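Local coordinates for transcription regulator AsnC/Lrp ligand binding domain-containing protein (Sulfolobus tokodaii, PDB 2ZBC) that binds isoleucine as a stand-alone RAM module of the Lrp/AsnC family and probably takes part in amino-acid-responsive transcriptional regulation, at residues V31-V34 with D39-V42. Residues are numbered along the deposited sequence; the frame is centred on the assembly and turned at random.
With ILE (isoleucine), chain J.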
loop_
_atom_site.group_PDB
_atom_site.type_symbol
_atom_site.label_atom_id
_atom_site.label_comp_id
_atom_site.label_asym_id
_atom_site.label_seq_id
_atom_site.Cartn_x
_atom_site.Cartn_y
_atom_site.Cartn_z
ATOM N N VAL A 31 -16.812 18.053 1.836
ATOM C CA VAL A 31 -16.935 16.614 1.495
ATOM C C VAL A 31 -16.953 16.505 -0.021
ATOM O O VAL A 31 -17.593 17.279 -0.736
ATOM C CB VAL A 31 -18.150 15.986 2.206
ATOM C CG1 VAL A 31 -19.441 16.742 1.932
ATOM C CG2 VAL A 31 -18.350 14.527 1.876
ATOM N N HIS A 32 -16.201 15.537 -0.529
ATOM C CA HIS A 32 -16.045 15.397 -1.960
ATOM C C HIS A 32 -15.979 13.921 -2.293
ATOM O O HIS A 32 -15.185 13.232 -1.677
ATOM C CB HIS A 32 -14.714 16.058 -2.427
ATOM C CG HIS A 32 -14.414 17.428 -1.845
ATOM N ND1 HIS A 32 -14.918 18.595 -2.388
ATOM C CD2 HIS A 32 -13.608 17.817 -0.835
ATOM C CE1 HIS A 32 -14.489 19.631 -1.682
ATOM N NE2 HIS A 32 -13.701 19.191 -0.721
ATOM N N VAL A 33 -16.688 13.429 -3.314
ATOM C CA VAL A 33 -16.340 12.064 -3.832
ATOM C C VAL A 33 -15.218 12.288 -4.843
ATOM O O VAL A 33 -15.209 13.282 -5.610
ATOM C CB VAL A 33 -17.549 11.372 -4.529
ATOM C CG1 VAL A 33 -17.321 9.968 -5.087
ATOM C CG2 VAL A 33 -18.716 11.283 -3.603
ATOM N N VAL A 34 -14.348 11.292 -4.934
ATOM C CA VAL A 34 -13.114 11.328 -5.682
ATOM C C VAL A 34 -12.790 10.039 -6.382
ATOM O O VAL A 34 -13.150 8.958 -5.942
ATOM C CB VAL A 34 -11.904 11.707 -4.813
ATOM C CG1 VAL A 34 -11.898 13.188 -4.424
ATOM C CG2 VAL A 34 -11.751 10.776 -3.646
ATOM N N ASP A 39 -12.439 7.038 -1.834
ATOM C CA ASP A 39 -13.717 7.297 -2.399
ATOM C C ASP A 39 -14.298 8.615 -1.984
ATOM O O ASP A 39 -14.966 9.261 -2.822
ATOM C CB ASP A 39 -14.675 6.272 -1.953
ATOM C CG ASP A 39 -14.255 4.861 -2.423
ATOM O OD1 ASP A 39 -13.591 4.785 -3.474
ATOM O OD2 ASP A 39 -14.519 3.853 -1.742
ATOM N N ILE A 40 -14.066 9.010 -0.729
ATOM C CA ILE A 40 -14.522 10.324 -0.260
ATOM C C ILE A 40 -13.471 10.994 0.619
ATOM O O ILE A 40 -12.750 10.322 1.381
ATOM C CB ILE A 40 -15.768 10.138 0.614
ATOM C CG1 ILE A 40 -16.928 9.488 -0.150
ATOM C CG2 ILE A 40 -16.204 11.411 1.287
ATOM C CD1 ILE A 40 -18.148 9.201 0.679
ATOM N N VAL A 41 -13.396 12.327 0.512
ATOM C CA VAL A 41 -12.427 13.140 1.277
ATOM C C VAL A 41 -13.306 14.067 2.070
ATOM O O VAL A 41 -14.145 14.714 1.509
ATOM C CB VAL A 41 -11.465 13.949 0.394
ATOM C CG1 VAL A 41 -10.643 14.898 1.279
ATOM C CG2 VAL A 41 -10.640 13.110 -0.475
ATOM N N VAL A 42 -13.170 14.085 3.379
ATOM C CA VAL A 42 -13.877 15.066 4.189
ATOM C C VAL A 42 -12.889 15.908 4.971
ATOM O O VAL A 42 -11.826 15.413 5.376
ATOM C CB VAL A 42 -14.870 14.433 5.205
ATOM C CG1 VAL A 42 -16.102 13.858 4.510
ATOM C CG2 VAL A 42 -14.264 13.447 6.029
HETATM N N ILE J . -12.762 5.966 -5.816
HETATM C CA ILE J . -13.600 5.076 -6.687
HETATM C C ILE J . -12.934 4.742 -7.957
HETATM O O ILE J . -11.914 5.402 -8.251
HETATM C CB ILE J . -15.009 5.644 -6.919
HETATM C CG1 ILE J . -15.041 6.828 -7.908
HETATM C CG2 ILE J . -15.652 5.960 -5.636
HETATM C CD1 ILE J . -16.466 7.276 -8.284
HETATM O OXT ILE J . -13.428 3.777 -8.556
#
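V31 reaches across an antiparallel strand pair with its CG2 methyl to V42 and I40, which project from the same face of the neighbouring strand. Its chi1 of 54° puts CG1 between the backbone N and the carbonyl carbon and leaves CG2 anti to N, nearer the partner strand. CG2 rests 3.5 Å from CG1 of V42 and 3.8 Å from CG2 of I40, the side chains running alongside one another and pointing the same way. Helix 15-22 packs on these three through F19, V18 and L22. V33 shares the face but meets K78 of the second subunit and K53 of the third. Beyond the last bridge, V34 crosses V41 at about a right angle, their CG2 methyls 4.1 Å apart, and M72 of the second subunit packs on both. V41 O meets the H32 ring obliquely, 3.9 Å from CD2; ND1 is hydrogen-bonded to S79 OG of the second subunit and NE2 to E30 OE1. H32 and V41 form a hydrogen-bonded pair: V41 N reaches H32 O at 3.0 Å in the carbonyl plane, and H32 N returns the bond to V41 O. The two strands make the hairpin 28-34/40-45 of the RAM domain's antiparallel sheet, which runs on into the second subunit through strand 28-34. D39 and I40 form a classic beta bulge opposite I8, and V34 N hydrogen-bonds D39 O at 3.0 Å from above its carbonyl plane. Here the hairpin meets the ligand: the ammonium nitrogen of isoleucine is held by D39 OD1 at 2.8 Å and V34 O at 3.0 Å. D39 OD2 accepts a hydrogen bond from T10 N and forms a salt bridge with R61 of the third subunit. An asparagine in place of D39 would probably remove the charge that balances the ammonium and that arginine, and turn an amide donor toward T10 N if its oxygen kept the ligand.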